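Local atomic coordinates of putative oxygenase (Streptomyces viridochromogenes Tue57, PDB entry 4XAA), a protein that is probably an iron- and 2-oxoglutarate-dependent oxygenase of the phytanoyl-CoA dioxygenase family, linked to oxidative cyclization in orthosomycin biosynthesis. Residues R34-R45 against L75-L86; R126-R134 against V189-G197. All coordinates share one frame; numbering follows the deposited sequence.

Interaction 1: R34-R45 against L75-L86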
loop_
_atom_site.group_PDB
_atom_site.type_symbol
_atom_site.label_atom_id
_atom_site.label_comp_id
_atom_site.label_asym_id
_atom_site.label_seq_id
_atom_site.Cartn_x
_atom_site.Cartn_y
_atom_site.Cartn_z
ATOM N N ARG A 34 13.626 -10.187 4.827
ATOM C CA ARG A 34 14.384 -10.121 3.587
ATOM C C ARG A 34 13.795 -9.073 2.641
ATOM O O ARG A 34 14.535 -8.320 2.018
ATOM C CB ARG A 34 14.430 -11.496 2.930
ATOM C CG ARG A 34 15.203 -12.529 3.759
ATOM C CD ARG A 34 15.162 -13.908 3.109
ATOM N NE ARG A 34 14.270 -14.816 3.830
ATOM C CZ ARG A 34 13.479 -15.715 3.244
ATOM N NH1 ARG A 34 13.474 -15.815 1.916
ATOM N NH2 ARG A 34 12.698 -16.517 3.984
ATOM N N LEU A 35 12.469 -9.006 2.556
ATOM C CA LEU A 35 11.828 -7.960 1.773
ATOM C C LEU A 35 12.280 -6.580 2.242
ATOM O O LEU A 35 12.620 -5.716 1.420
ATOM C CB LEU A 35 10.307 -8.081 1.852
ATOM C CG LEU A 35 9.724 -9.139 0.921
ATOM C CD1 LEU A 35 8.230 -9.251 1.081
ATOM C CD2 LEU A 35 10.090 -8.816 -0.521
ATOM N N LYS A 36 12.306 -6.388 3.560
ATOM C CA LYS A 36 12.716 -5.119 4.158
ATOM C C LYS A 36 14.131 -4.781 3.730
ATOM O O LYS A 36 14.416 -3.663 3.319
ATOM C CB LYS A 36 12.624 -5.186 5.693
ATOM C CG LYS A 36 12.644 -3.819 6.419
ATOM C CD LYS A 36 12.260 -3.976 7.898
ATOM C CE LYS A 36 12.162 -2.635 8.647
ATOM N NZ LYS A 36 13.484 -2.012 8.963
ATOM N N ALA A 37 15.009 -5.772 3.817
ATOM C CA ALA A 37 16.408 -5.611 3.429
ATOM C C ALA A 37 16.554 -5.265 1.951
ATOM O O ALA A 37 17.361 -4.414 1.578
ATOM C CB ALA A 37 17.179 -6.865 3.744
ATOM N N GLY A 38 15.781 -5.947 1.113
ATOM C CA GLY A 38 15.779 -5.661 -0.306
ATOM C C GLY A 38 15.293 -4.248 -0.540
ATOM O O GLY A 38 15.881 -3.514 -1.313
ATOM N N ALA A 39 14.219 -3.868 0.141
ATOM C CA ALA A 39 13.669 -2.529 0.011
ATOM C C ALA A 39 14.712 -1.476 0.351
ATOM O O ALA A 39 14.932 -0.541 -0.419
ATOM C CB ALA A 39 12.446 -2.360 0.898
ATOM N N GLU A 40 15.365 -1.640 1.494
ATOM C CA GLU A 40 16.361 -0.677 1.935
ATOM C C GLU A 40 17.485 -0.569 0.920
ATOM O O GLU A 40 17.931 0.535 0.603
ATOM C CB GLU A 40 16.921 -1.057 3.304
ATOM C CG GLU A 40 15.895 -0.988 4.424
ATOM C CD GLU A 40 16.514 -1.240 5.791
ATOM O OE1 GLU A 40 17.729 -0.973 5.935
ATOM O OE2 GLU A 40 15.796 -1.704 6.714
ATOM N N ARG A 41 17.929 -1.702 0.388
ATOM C CA ARG A 41 18.965 -1.662 -0.637
ATOM C C ARG A 41 18.530 -0.836 -1.853
ATOM O O ARG A 41 19.343 -0.173 -2.495
ATOM C CB ARG A 41 19.348 -3.067 -1.076
ATOM C CG ARG A 41 20.522 -3.086 -2.037
ATOM C CD ARG A 41 21.187 -4.450 -2.058
ATOM N NE ARG A 41 20.509 -5.371 -2.959
ATOM C CZ ARG A 41 19.649 -6.301 -2.566
ATOM N NH1 ARG A 41 19.366 -6.435 -1.277
ATOM N NH2 ARG A 41 19.080 -7.100 -3.467
ATOM N N LEU A 42 17.242 -0.869 -2.159
ATOM C CA LEU A 42 16.727 -0.075 -3.246
ATOM C C LEU A 42 16.796 1.394 -2.873
ATOM O O LEU A 42 17.159 2.245 -3.700
ATOM C CB LEU A 42 15.292 -0.471 -3.573
ATOM C CG LEU A 42 15.137 -1.776 -4.339
ATOM C CD1 LEU A 42 13.669 -2.103 -4.453
ATOM C CD2 LEU A 42 15.779 -1.653 -5.704
ATOM N N ILE A 43 16.453 1.679 -1.617
ATOM C CA ILE A 43 16.305 3.050 -1.167
ATOM C C ILE A 43 17.658 3.715 -1.013
ATOM O O ILE A 43 17.831 4.856 -1.416
ATOM C CB ILE A 43 15.532 3.135 0.151
ATOM C CG1 ILE A 43 14.068 2.748 -0.057
ATOM C CG2 ILE A 43 15.556 4.540 0.698
ATOM C CD1 ILE A 43 13.374 2.326 1.232
ATOM N N THR A 44 18.624 3.004 -0.449
ATOM C CA THR A 44 19.936 3.599 -0.220
ATOM C C THR A 44 20.645 3.993 -1.511
ATOM O O THR A 44 21.534 4.835 -1.482
ATOM C CB THR A 44 20.876 2.662 0.561
ATOM O OG1 THR A 44 21.231 1.559 -0.270
ATOM C CG2 THR A 44 20.222 2.156 1.822
ATOM N N ARG A 45 20.276 3.394 -2.638
ATOM C CA ARG A 45 20.885 3.780 -3.916
ATOM C C ARG A 45 20.480 5.197 -4.276
ATOM O O ARG A 45 21.277 5.989 -4.773
ATOM C CB ARG A 45 20.489 2.824 -5.035
ATOM C CG ARG A 45 21.157 1.479 -4.929
ATOM C CD ARG A 45 20.484 0.458 -5.828
ATOM N NE ARG A 45 21.100 -0.855 -5.690
ATOM C CZ ARG A 45 20.631 -1.966 -6.246
ATOM N NH1 ARG A 45 19.526 -1.938 -6.979
ATOM N NH2 ARG A 45 21.269 -3.109 -6.067
ATOM N N LEU A 75 8.118 -2.014 -9.247
ATOM C CA LEU A 75 9.013 -2.644 -8.287
ATOM C C LEU A 75 9.513 -4.014 -8.757
ATOM O O LEU A 75 10.655 -4.379 -8.494
ATOM C CB LEU A 75 8.318 -2.768 -6.928
ATOM C CG LEU A 75 9.125 -3.281 -5.732
ATOM C CD1 LEU A 75 10.311 -2.371 -5.447
ATOM C CD2 LEU A 75 8.237 -3.402 -4.510
ATOM N N GLU A 76 8.669 -4.752 -9.476
ATOM C CA GLU A 76 9.020 -6.105 -9.907
ATOM C C GLU A 76 10.060 -6.120 -11.023
ATOM O O GLU A 76 10.587 -7.172 -11.380
ATOM C CB GLU A 76 7.763 -6.857 -10.354
ATOM C CG GLU A 76 7.297 -6.593 -11.782
ATOM C CD GLU A 76 6.653 -5.236 -11.983
ATOM O OE1 GLU A 76 6.761 -4.373 -11.085
ATOM O OE2 GLU A 76 6.030 -5.028 -13.051
ATOM N N LYS A 77 10.356 -4.943 -11.566
ATOM C CA LYS A 77 11.334 -4.810 -12.647
ATOM C C LYS A 77 12.678 -4.365 -12.117
ATOM O O LYS A 77 13.643 -4.288 -12.866
ATOM C CB LYS A 77 10.860 -3.800 -13.703
ATOM C CG LYS A 77 10.236 -4.406 -14.914
ATOM C CD LYS A 77 8.814 -4.774 -14.682
ATOM C CE LYS A 77 8.156 -5.152 -16.005
ATOM N NZ LYS A 77 7.049 -6.134 -15.778
ATOM N N GLN A 78 12.738 -4.040 -10.834
ATOM C CA GLN A 78 13.918 -3.379 -10.315
ATOM C C GLN A 78 14.983 -4.409 -10.022
ATOM O O GLN A 78 14.703 -5.597 -9.918
ATOM C CB GLN A 78 13.583 -2.558 -9.070
ATOM C CG GLN A 78 12.513 -1.492 -9.292
ATOM C CD GLN A 78 12.896 -0.450 -10.350
ATOM O OE1 GLN A 78 14.038 -0.002 -10.417
ATOM N NE2 GLN A 78 11.931 -0.068 -11.182
ATOM N N ASP A 79 16.220 -3.959 -9.924
ATOM C CA ASP A 79 17.306 -4.879 -9.664
ATOM C C ASP A 79 17.457 -5.116 -8.169
ATOM O O ASP A 79 18.192 -4.389 -7.495
ATOM C CB ASP A 79 18.619 -4.356 -10.246
ATOM C CG ASP A 79 19.798 -5.232 -9.875
ATOM O OD1 ASP A 79 19.572 -6.422 -9.529
ATOM O OD2 ASP A 79 20.944 -4.742 -9.920
ATOM N N TRP A 80 16.765 -6.125 -7.649
ATOM C CA TRP A 80 16.959 -6.497 -6.255
ATOM C C TRP A 80 16.663 -7.959 -6.009
ATOM O O TRP A 80 16.151 -8.333 -4.958
ATOM C CB TRP A 80 16.118 -5.609 -5.331
ATOM C CG TRP A 80 14.634 -5.623 -5.515
ATOM C CD1 TRP A 80 13.932 -5.242 -6.620
ATOM C CD2 TRP A 80 13.660 -5.961 -4.519
ATOM N NE1 TRP A 80 12.583 -5.365 -6.393
ATOM C CE2 TRP A 80 12.387 -5.791 -5.104
ATOM C CE3 TRP A 80 13.743 -6.410 -3.193
ATOM C CZ2 TRP A 80 11.198 -6.053 -4.410
ATOM C CZ3 TRP A 80 12.559 -6.681 -2.503
ATOM C CH2 TRP A 80 11.304 -6.497 -3.117
ATOM N N ALA A 81 16.992 -8.782 -6.997
ATOM C CA ALA A 81 17.041 -10.226 -6.825
ATOM C C ALA A 81 18.175 -10.539 -5.855
ATOM O O ALA A 81 19.188 -9.843 -5.842
ATOM C CB ALA A 81 17.253 -10.913 -8.164
ATOM N N PRO A 82 18.025 -11.593 -5.043
ATOM C CA PRO A 82 16.917 -12.557 -5.041
ATOM C C PRO A 82 15.723 -12.200 -4.147
ATOM O O PRO A 82 14.719 -12.901 -4.222
ATOM C CB PRO A 82 17.590 -13.831 -4.535
ATOM C CG PRO A 82 18.607 -13.316 -3.567
ATOM C CD PRO A 82 19.128 -12.029 -4.165
ATOM N N GLU A 83 15.818 -11.155 -3.329
ATOM C CA GLU A 83 14.705 -10.761 -2.464
ATOM C C GLU A 83 13.435 -10.439 -3.239
ATOM O O GLU A 83 12.327 -10.724 -2.773
ATOM C CB GLU A 83 15.085 -9.558 -1.606
ATOM C CG GLU A 83 16.132 -9.863 -0.567
ATOM C CD GLU A 83 17.522 -9.564 -1.054
ATOM O OE1 GLU A 83 17.740 -9.587 -2.283
ATOM O OE2 GLU A 83 18.395 -9.280 -0.206
ATOM N N ARG A 84 13.602 -9.848 -4.417
ATOM C CA ARG A 84 12.490 -9.515 -5.306
ATOM C C ARG A 84 11.565 -10.707 -5.579
ATOM O O ARG A 84 10.355 -10.549 -5.757
ATOM C CB ARG A 84 13.035 -8.971 -6.632
ATOM C CG ARG A 84 11.981 -8.644 -7.681
ATOM C CD ARG A 84 12.638 -8.238 -9.016
ATOM N NE ARG A 84 13.112 -9.396 -9.770
ATOM C CZ ARG A 84 13.888 -9.330 -10.851
ATOM N NH1 ARG A 84 14.300 -8.151 -11.318
ATOM N NH2 ARG A 84 14.252 -10.452 -11.466
ATOM N N ASP A 85 12.139 -11.901 -5.612
ATOM C CA ASP A 85 11.362 -13.109 -5.862
ATOM C C ASP A 85 10.260 -13.283 -4.837
ATOM O O ASP A 85 9.228 -13.890 -5.128
ATOM C CB ASP A 85 12.279 -14.330 -5.865
ATOM C CG ASP A 85 13.411 -14.197 -6.864
ATOM O OD1 ASP A 85 13.165 -13.680 -7.980
ATOM O OD2 ASP A 85 14.548 -14.592 -6.530
ATOM N N LEU A 86 10.471 -12.733 -3.642
ATOM C CA LEU A 86 9.479 -12.849 -2.575
ATOM C C LEU A 86 8.183 -12.118 -2.911
ATOM O O LEU A 86 7.140 -12.429 -2.341
ATOM C CB LEU A 86 10.038 -12.331 -1.254
ATOM C CG LEU A 86 11.043 -13.271 -0.608
ATOM C CD1 LEU A 86 11.741 -12.591 0.540
ATOM C CD2 LEU A 86 10.313 -14.524 -0.162
#

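Interaction 2: R126-R134 against V189-G197. With NI (nickel (II) ion), chain B.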
loop_
_atom_site.group_PDB
_atom_site.type_symbol
_atom_site.label_atom_id
_atom_site.label_comp_id
_atom_site.label_asym_id
_atom_site.label_seq_id
_atom_site.Cartn_x
_atom_site.Cartn_y
_atom_site.Cartn_z
ATOM N N ARG A 126 -8.951 7.916 -5.190
ATOM C CA ARG A 126 -9.409 6.568 -5.442
ATOM C C ARG A 126 -8.401 6.027 -6.414
ATOM O O ARG A 126 -8.016 6.738 -7.342
ATOM C CB ARG A 126 -10.830 6.537 -6.020
ATOM C CG ARG A 126 -11.828 7.360 -5.199
ATOM C CD ARG A 126 -13.211 7.390 -5.812
ATOM N NE ARG A 126 -14.006 6.264 -5.355
ATOM C CZ ARG A 126 -15.237 6.003 -5.776
ATOM N NH1 ARG A 126 -15.801 6.793 -6.682
ATOM N NH2 ARG A 126 -15.900 4.950 -5.293
ATOM N N ASP A 127 -7.939 4.798 -6.196
ATOM C CA ASP A 127 -6.962 4.190 -7.087
ATOM C C ASP A 127 -7.539 3.959 -8.492
ATOM O O ASP A 127 -6.942 4.364 -9.480
ATOM C CB ASP A 127 -6.448 2.881 -6.489
ATOM C CG ASP A 127 -5.519 3.108 -5.323
ATOM O OD1 ASP A 127 -4.897 4.186 -5.260
ATOM O OD2 ASP A 127 -5.405 2.214 -4.465
ATOM N N ARG A 128 -8.704 3.319 -8.571
ATOM C CA ARG A 128 -9.402 3.098 -9.844
ATOM C C ARG A 128 -10.910 3.170 -9.641
ATOM O O ARG A 128 -11.408 2.775 -8.579
ATOM C CB ARG A 128 -9.062 1.727 -10.443
ATOM C CG ARG A 128 -7.663 1.558 -10.979
ATOM C CD ARG A 128 -7.718 0.722 -12.229
ATOM N NE ARG A 128 -7.167 -0.609 -12.030
ATOM C CZ ARG A 128 -7.524 -1.675 -12.739
ATOM N NH1 ARG A 128 -8.456 -1.574 -13.685
ATOM N NH2 ARG A 128 -6.951 -2.840 -12.491
ATOM N N VAL A 129 -11.642 3.657 -10.643
ATOM C CA VAL A 129 -13.099 3.544 -10.613
ATOM C C VAL A 129 -13.680 2.954 -11.894
ATOM O O VAL A 129 -14.895 3.003 -12.088
ATOM C CB VAL A 129 -13.794 4.894 -10.359
ATOM C CG1 VAL A 129 -13.361 5.471 -9.023
ATOM C CG2 VAL A 129 -13.523 5.857 -11.499
ATOM N N ASN A 130 -12.832 2.382 -12.750
ATOM C CA ASN A 130 -13.320 1.730 -13.961
ATOM C C ASN A 130 -13.601 0.242 -13.731
ATOM O O ASN A 130 -13.805 -0.528 -14.676
ATOM C CB ASN A 130 -12.322 1.915 -15.107
ATOM C CG ASN A 130 -11.013 1.187 -14.867
ATOM O OD1 ASN A 130 -10.662 0.853 -13.726
ATOM N ND2 ASN A 130 -10.280 0.937 -15.939
ATOM N N VAL A 131 -13.605 -0.164 -12.466
ATOM C CA VAL A 131 -13.987 -1.525 -12.112
ATOM C C VAL A 131 -14.995 -1.482 -10.981
ATOM O O VAL A 131 -15.004 -0.545 -10.187
ATOM C CB VAL A 131 -12.777 -2.380 -11.683
ATOM C CG1 VAL A 131 -11.905 -2.729 -12.879
ATOM C CG2 VAL A 131 -11.968 -1.660 -10.591
ATOM N N GLY A 132 -15.839 -2.503 -10.911
ATOM C CA GLY A 132 -16.810 -2.617 -9.848
ATOM C C GLY A 132 -16.137 -2.826 -8.507
ATOM O O GLY A 132 -14.938 -3.098 -8.443
ATOM N N PRO A 133 -16.905 -2.681 -7.417
ATOM C CA PRO A 133 -16.336 -2.919 -6.090
ATOM C C PRO A 133 -15.954 -4.376 -5.943
ATOM O O PRO A 133 -16.517 -5.226 -6.642
ATOM C CB PRO A 133 -17.474 -2.548 -5.133
ATOM C CG PRO A 133 -18.441 -1.768 -5.940
ATOM C CD PRO A 133 -18.311 -2.251 -7.350
ATOM N N ARG A 134 -15.000 -4.648 -5.058
ATOM C CA ARG A 134 -14.550 -6.010 -4.784
ATOM C C ARG A 134 -14.109 -6.743 -6.046
ATOM O O ARG A 134 -14.422 -7.913 -6.229
ATOM C CB ARG A 134 -15.650 -6.814 -4.084
ATOM C CG ARG A 134 -15.088 -7.669 -2.992
ATOM C CD ARG A 134 -16.039 -8.757 -2.558
ATOM N NE ARG A 134 -15.375 -9.639 -1.605
ATOM C CZ ARG A 134 -15.981 -10.609 -0.937
ATOM N NH1 ARG A 134 -17.275 -10.819 -1.116
ATOM N NH2 ARG A 134 -15.285 -11.373 -0.100
ATOM N N VAL A 189 -5.363 -4.989 2.976
ATOM C CA VAL A 189 -5.935 -5.119 1.658
ATOM C C VAL A 189 -7.053 -4.089 1.506
ATOM O O VAL A 189 -7.919 -3.966 2.363
ATOM C CB VAL A 189 -6.412 -6.564 1.419
ATOM C CG1 VAL A 189 -6.710 -7.222 2.726
ATOM C CG2 VAL A 189 -7.593 -6.630 0.476
ATOM N N HIS A 190 -6.993 -3.295 0.445
ATOM C CA HIS A 190 -8.033 -2.305 0.255
ATOM C C HIS A 190 -8.497 -2.268 -1.179
ATOM O O HIS A 190 -7.737 -2.523 -2.127
ATOM C CB HIS A 190 -7.580 -0.918 0.732
ATOM C CG HIS A 190 -6.502 -0.290 -0.093
ATOM N ND1 HIS A 190 -5.162 -0.487 0.158
ATOM C CD2 HIS A 190 -6.566 0.580 -1.133
ATOM C CE1 HIS A 190 -4.444 0.209 -0.708
ATOM N NE2 HIS A 190 -5.273 0.866 -1.502
ATOM N N ASP A 191 -9.783 -1.992 -1.319
ATOM C CA ASP A 191 -10.419 -1.940 -2.621
ATOM C C ASP A 191 -9.855 -0.736 -3.395
ATOM O O ASP A 191 -9.590 0.303 -2.804
ATOM C CB ASP A 191 -11.936 -1.859 -2.436
ATOM C CG ASP A 191 -12.695 -2.126 -3.707
ATOM O OD1 ASP A 191 -12.401 -1.438 -4.710
ATOM O OD2 ASP A 191 -13.579 -3.022 -3.702
ATOM N N VAL A 192 -9.636 -0.871 -4.697
ATOM C CA VAL A 192 -9.048 0.239 -5.445
ATOM C C VAL A 192 -10.003 1.421 -5.543
ATOM O O VAL A 192 -9.583 2.518 -5.877
ATOM C CB VAL A 192 -8.638 -0.165 -6.874
ATOM C CG1 VAL A 192 -7.411 -1.064 -6.855
ATOM C CG2 VAL A 192 -9.793 -0.821 -7.582
ATOM N N ARG A 193 -11.283 1.196 -5.253
ATOM C CA ARG A 193 -12.284 2.248 -5.348
ATOM C C ARG A 193 -12.348 3.057 -4.069
ATOM O O ARG A 193 -13.113 4.011 -3.953
ATOM C CB ARG A 193 -13.665 1.657 -5.642
ATOM C CG ARG A 193 -13.790 0.897 -6.944
ATOM C CD ARG A 193 -15.202 0.377 -7.141
ATOM N NE ARG A 193 -16.201 1.442 -7.142
ATOM C CZ ARG A 193 -16.537 2.148 -8.223
ATOM N NH1 ARG A 193 -15.950 1.906 -9.387
ATOM N NH2 ARG A 193 -17.454 3.106 -8.139
ATOM N N LEU A 194 -11.549 2.657 -3.091
ATOM C CA LEU A 194 -11.631 3.265 -1.776
ATOM C C LEU A 194 -11.021 4.671 -1.765
ATOM O O LEU A 194 -9.949 4.904 -2.323
ATOM C CB LEU A 194 -10.942 2.369 -0.746
ATOM C CG LEU A 194 -10.861 2.892 0.687
ATOM C CD1 LEU A 194 -12.182 2.697 1.419
ATOM C CD2 LEU A 194 -9.716 2.198 1.415
ATOM N N VAL A 195 -11.716 5.605 -1.124
ATOM C CA VAL A 195 -11.167 6.942 -0.894
ATOM C C VAL A 195 -10.175 6.852 0.258
ATOM O O VAL A 195 -10.525 6.429 1.352
ATOM C CB VAL A 195 -12.255 7.956 -0.585
ATOM C CG1 VAL A 195 -11.635 9.305 -0.277
ATOM C CG2 VAL A 195 -13.205 8.043 -1.739
ATOM N N HIS A 196 -8.928 7.211 -0.015
ATOM C CA HIS A 196 -7.846 6.958 0.922
ATOM C C HIS A 196 -6.672 7.877 0.636
ATOM O O HIS A 196 -6.545 8.417 -0.462
ATOM C CB HIS A 196 -7.402 5.493 0.859
ATOM C CG HIS A 196 -6.773 5.106 -0.444
ATOM N ND1 HIS A 196 -7.510 4.816 -1.574
ATOM C CD2 HIS A 196 -5.472 4.962 -0.798
ATOM C CE1 HIS A 196 -6.693 4.519 -2.568
ATOM N NE2 HIS A 196 -5.452 4.599 -2.123
ATOM N N GLY A 197 -5.832 8.056 1.650
ATOM C CA GLY A 197 -4.620 8.849 1.550
ATOM C C GLY A 197 -3.714 8.465 2.702
ATOM O O GLY A 197 -3.891 7.408 3.308
HETATM NI NI NI B . -3.625 4.691 -3.420
HETATM O O HOH W 1 -3.101 2.564 -3.054
HETATM O O HOH W 2 -12.842 -3.093 -6.816
HETATM O O HOH W 3 -1.597 5.290 -1.980
HETATM O O HOH W 4 -1.413 4.757 -4.234
#

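Interaction 1: R34-R45 against L75-L86
Residues 34-45 of helix 29-47 and the loop 75-86 bring their backbones nearest at Gly38 and Glu83, CA to CA 5.6 Å, and the loop wraps one side of the helix with its Trp80 indole turned inward. Gly38 lets the indole in: with no side chain in the way, its CA lies 3.6 Å from CE3 of Trp80. One turn on, Leu42 presses CD1 onto a face of the five-membered ring of Trp80 in a CH-pi contact, 3.7 Å from the centroid and almost on the ring normal, while Arg84 CB lies over the opposite face. Leu35 CD2 reaches the far edge of the six-membered ring at CH2 and also packs on Leu86 CB. The indole is fixed in rotation by its own segment, as Trp80 NE1 donates a nearly straight bond in the ring plane to Leu75 O at 3.0 Å. Polar groups border this apolar patch. The Arg41 chain leaves with CG anti to the backbone N (chi1 -174°) and bends at chi3, so that its guanidinium meets the Glu83 carboxylate end-on, NH2 to OE1 at 3.1 Å and NH1 to OE2 at 3.2 Å. Both nitrogens approach from above the carboxylate plane. The extended Arg45 chain instead reaches backbone, NH1 donating to Asp79 O at 2.8 Å in the carbonyl plane. Leu35 and Leu75 also touch Ile210 of strand 207-215, so the arrangement is that of a helix packed on the major sheet of a double-stranded beta-helix, with a connecting loop folded along its flank.

Interaction 2: R126-R134 against V189-G197
Arg193 reaches from the type I turn 191-194 into the loop 126-134, where its side chain is enclosed along its length. Arg193 CB lies 3.9 Å from Arg128 O, and CG comes nearer the same carbonyl. Arg193 CD is 3.2 Å from Val131 O and also close to Pro133 N; NE and CZ pass Val131 O at longer range, near Arg126 NH2. A bend at chi3 (59°) turns Arg193 NH1 toward two carbonyls at the guanidinium edge: Val131 O at 2.7 Å and, in a weak bond, Val129 O. Arg193 NH2 lies near Arg126 NH2, but its salt bridge with Asp164 and hydrogen bond to Leu162 O probably offset the like charges. The Arg193 carbonyl O accepts from Arg126 NE at 2.8 Å. Asp191 OD1 takes Arg193 N in an Asx turn. Farther along, Asp127 OD1 and His196 NE2 bind nickel, 2.3 and 2.2 Å away, with His125 as third protein ligand; His190 NE2 donates to Asp127 OD2. The contact lies where the chain passes from strand 186-191 of the larger sheet to strand 196-198 of the smaller one, packed against the loop between strands 122-125 and 136-142, with helix 168-174 against Arg126 and Val195.

From the N terminus, helix 29-47 runs first, and the chain then passes through strands 56-59 and 68-72 before interaction 1 brings the loop 75-86 back to it. Helix 90-100 and strand 105-114 follow. Interaction 2 opens after strand 122-125 and closes a longer loop, 54 residues between its segments, which includes strands 136-142 and 153-155 and helix 168-174. The two closures are in series, neither nesting nor crossing. Their centres lie about 26 Å apart, on opposite sides of the chain's centre. Interaction 1 joins a helix to a peripheral loop, whereas interaction 2 ties the loop 126-134 to the turn that connects a strand of each sheet, beside the metal.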